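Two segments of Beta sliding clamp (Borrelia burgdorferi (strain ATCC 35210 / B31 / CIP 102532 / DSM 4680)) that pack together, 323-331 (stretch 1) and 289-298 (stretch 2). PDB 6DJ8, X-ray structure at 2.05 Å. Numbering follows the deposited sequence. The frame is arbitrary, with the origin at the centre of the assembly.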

# COMPACT_ATOMS: atom_id res chain seq x y z
N GLY A 323 17.65 -25.50 8.08
CA GLY A 323 17.34 -26.60 7.19
C GLY A 323 16.17 -26.32 6.27
O GLY A 323 15.85 -27.18 5.43
N ARG A 324 15.51 -25.18 6.42
CA ARG A 324 14.47 -24.79 5.49
C ARG A 324 15.05 -24.57 4.09
O ARG A 324 16.05 -23.86 3.92
CB ARG A 324 13.80 -23.50 5.96
CG ARG A 324 12.54 -23.19 5.20
CD ARG A 324 11.68 -22.15 5.93
NE ARG A 324 10.45 -21.96 5.17
CZ ARG A 324 10.27 -21.00 4.28
NH1 ARG A 324 9.12 -20.91 3.62
NH2 ARG A 324 11.24 -20.11 4.05
N LYS A 325 14.44 -25.20 3.09
CA LYS A 325 15.02 -25.17 1.75
C LYS A 325 13.93 -25.35 0.70
O LYS A 325 12.99 -26.13 0.89
CB LYS A 325 16.11 -26.25 1.60
N GLY A 326 14.08 -24.61 -0.40
CA GLY A 326 13.23 -24.74 -1.57
C GLY A 326 14.04 -24.92 -2.85
O GLY A 326 14.99 -24.17 -3.10
N GLU A 327 13.69 -25.91 -3.67
CA GLU A 327 14.42 -26.23 -4.89
C GLU A 327 13.47 -26.20 -6.08
O GLU A 327 12.45 -26.90 -6.07
CB GLU A 327 15.08 -27.61 -4.83
CG GLU A 327 16.03 -27.84 -3.67
CD GLU A 327 16.50 -29.30 -3.60
OE1 GLU A 327 17.70 -29.56 -3.81
OE2 GLU A 327 15.64 -30.18 -3.37
N PHE A 328 13.81 -25.42 -7.10
CA PHE A 328 13.01 -25.35 -8.31
C PHE A 328 13.89 -25.56 -9.54
O PHE A 328 15.02 -25.07 -9.60
CB PHE A 328 12.30 -24.01 -8.46
CG PHE A 328 11.35 -23.70 -7.32
CD1 PHE A 328 11.83 -23.16 -6.14
CD2 PHE A 328 9.99 -23.95 -7.44
CE1 PHE A 328 10.95 -22.86 -5.06
CE2 PHE A 328 9.11 -23.66 -6.38
CZ PHE A 328 9.61 -23.11 -5.19
N PHE A 329 13.30 -26.21 -10.54
CA PHE A 329 13.99 -26.58 -11.76
C PHE A 329 13.28 -25.98 -12.97
O PHE A 329 12.04 -25.89 -13.00
CB PHE A 329 14.04 -28.10 -11.89
CG PHE A 329 14.85 -28.76 -10.81
CD1 PHE A 329 14.26 -29.09 -9.59
CD2 PHE A 329 16.20 -29.05 -11.02
CE1 PHE A 329 15.01 -29.70 -8.59
CE2 PHE A 329 16.94 -29.67 -10.03
CZ PHE A 329 16.35 -29.99 -8.81
N ILE A 330 14.07 -25.56 -13.95
CA ILE A 330 13.58 -25.08 -15.23
C ILE A 330 14.21 -25.93 -16.32
O ILE A 330 15.44 -26.09 -16.34
CB ILE A 330 13.91 -23.59 -15.44
CG1 ILE A 330 13.24 -22.75 -14.35
CG2 ILE A 330 13.49 -23.15 -16.85
CD1 ILE A 330 13.59 -21.21 -14.40
N LYS A 331 13.38 -26.51 -17.19
CA LYS A 331 13.83 -27.49 -18.17
C LYS A 331 13.27 -27.15 -19.54
O LYS A 331 12.53 -26.18 -19.71
CB LYS A 331 13.43 -28.90 -17.75
CG LYS A 331 13.89 -29.31 -16.35
CD LYS A 331 13.33 -30.70 -15.96
CE LYS A 331 13.87 -31.14 -14.61
NZ LYS A 331 13.28 -32.44 -14.15
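Stretch 2, residues 289-298: DRLARVNLYV

Stretch 2 opens in a helix that begins earlier in the chain, with Asp 289 to Val 294 helical. It lies on the strand that starts at Lys 325, nearly antiparallel to it: the axes make an angle of 170° and approach to 8.9 Å. The nearest CA atoms across the pair are those of Gly 326 and Tyr 297, 5.6 Å apart.

Such closeness suits glycine. Tyr 297 lays its ring over Gly 326, whose CA sits 4.0 Å from the ring centroid; a CB there would clash with Tyr 297 CD1. On the opposite face the guanidinium of Arg 324 stacks flat, centres 4.0 Å apart. The long, extended arginine (chi1 to chi3 all t) also reaches past the ring, so that its NH2 donates a hydrogen bond to Leu 296 O at 3.0 Å.

Farther along, Phe 328 points toward the helix and packs its ring against it, CD1 lying 3.6 Å from Val 294 CB and CZ 3.7 Å from Arg 293 CB; ring and branched valine are both apolar, which suits this buried place. Arg 293 lays the aliphatic part of its side chain against the ring; its end leads away to a salt bridge with Asp 289. Ile 330 CG1 meets Arg 290 CG at 3.9 Å, while two waters link the Arg 290 guanidinium to Phe 329 O.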

# COMPACT_ATOMS: atom_id res chain seq x y z
N ASP A 289 8.73 -16.19 -12.82
CA ASP A 289 7.80 -16.89 -11.93
C ASP A 289 8.55 -17.72 -10.90
O ASP A 289 8.23 -17.68 -9.70
CB ASP A 289 6.86 -17.76 -12.77
CG ASP A 289 6.03 -18.70 -11.93
OD1 ASP A 289 6.53 -19.79 -11.60
OD2 ASP A 289 4.89 -18.35 -11.60
N ARG A 290 9.57 -18.47 -11.34
CA ARG A 290 10.29 -19.36 -10.44
C ARG A 290 11.14 -18.59 -9.44
O ARG A 290 11.30 -19.01 -8.28
CB ARG A 290 11.17 -20.32 -11.24
CG ARG A 290 10.38 -21.25 -12.16
CD ARG A 290 9.20 -21.94 -11.46
NE ARG A 290 8.69 -23.04 -12.28
CZ ARG A 290 7.67 -22.94 -13.13
NH1 ARG A 290 7.03 -21.79 -13.27
NH2 ARG A 290 7.28 -24.00 -13.83
N LEU A 291 11.72 -17.46 -9.87
CA LEU A 291 12.50 -16.64 -8.94
C LEU A 291 11.60 -16.09 -7.84
O LEU A 291 12.02 -15.95 -6.69
CB LEU A 291 13.21 -15.49 -9.67
CG LEU A 291 14.39 -15.97 -10.52
CD1 LEU A 291 14.94 -14.84 -11.38
CD2 LEU A 291 15.48 -16.51 -9.61
N ALA A 292 10.36 -15.74 -8.20
CA ALA A 292 9.44 -15.26 -7.18
C ALA A 292 9.09 -16.36 -6.18
O ALA A 292 8.83 -16.07 -5.01
CB ALA A 292 8.18 -14.69 -7.83
N ARG A 293 9.08 -17.61 -6.63
CA ARG A 293 8.77 -18.70 -5.70
C ARG A 293 9.98 -19.05 -4.85
O ARG A 293 9.86 -19.17 -3.62
CB ARG A 293 8.26 -19.90 -6.47
CG ARG A 293 7.02 -19.57 -7.25
CD ARG A 293 6.66 -20.66 -8.23
NE ARG A 293 5.61 -20.19 -9.12
CZ ARG A 293 4.33 -20.12 -8.75
NH1 ARG A 293 3.42 -19.67 -9.60
NH2 ARG A 293 3.98 -20.49 -7.52
N VAL A 294 11.16 -19.19 -5.47
CA VAL A 294 12.34 -19.58 -4.69
C VAL A 294 12.73 -18.45 -3.75
O VAL A 294 13.28 -18.69 -2.67
CB VAL A 294 13.51 -19.99 -5.62
CG1 VAL A 294 14.22 -18.77 -6.24
CG2 VAL A 294 14.52 -20.82 -4.87
N ASN A 295 12.40 -17.20 -4.12
CA ASN A 295 12.62 -16.07 -3.22
C ASN A 295 12.04 -16.33 -1.83
O ASN A 295 12.55 -15.80 -0.84
CB ASN A 295 11.98 -14.81 -3.79
CG ASN A 295 12.30 -13.58 -2.97
OD1 ASN A 295 13.47 -13.30 -2.69
ND2 ASN A 295 11.26 -12.86 -2.54
N LEU A 296 10.98 -17.14 -1.74
CA LEU A 296 10.39 -17.38 -0.42
C LEU A 296 11.29 -18.23 0.46
O LEU A 296 10.97 -18.42 1.64
CB LEU A 296 9.02 -18.05 -0.58
CG LEU A 296 7.98 -17.13 -1.23
CD1 LEU A 296 6.75 -17.90 -1.66
CD2 LEU A 296 7.61 -16.00 -0.27
N TYR A 297 12.41 -18.72 -0.09
CA TYR A 297 13.36 -19.55 0.63
C TYR A 297 14.76 -18.95 0.67
O TYR A 297 15.73 -19.66 0.99
CB TYR A 297 13.41 -20.95 -0.00
CG TYR A 297 12.13 -21.70 0.28
CD1 TYR A 297 11.04 -21.58 -0.57
CD2 TYR A 297 12.00 -22.47 1.43
CE1 TYR A 297 9.84 -22.24 -0.29
CE2 TYR A 297 10.81 -23.13 1.72
CZ TYR A 297 9.74 -23.01 0.86
OH TYR A 297 8.57 -23.68 1.15
N VAL A 298 14.90 -17.68 0.33
CA VAL A 298 16.17 -16.99 0.37
C VAL A 298 16.16 -16.03 1.56
O VAL A 298 15.15 -15.36 1.80
CB VAL A 298 16.44 -16.24 -0.95
CG1 VAL A 298 17.74 -15.46 -0.83
CG2 VAL A 298 16.52 -17.24 -2.11
O HOH W 1 10.11 -25.14 -11.29
O HOH W 2 9.36 -25.92 -14.56
O HOH W 3 15.08 -21.43 3.03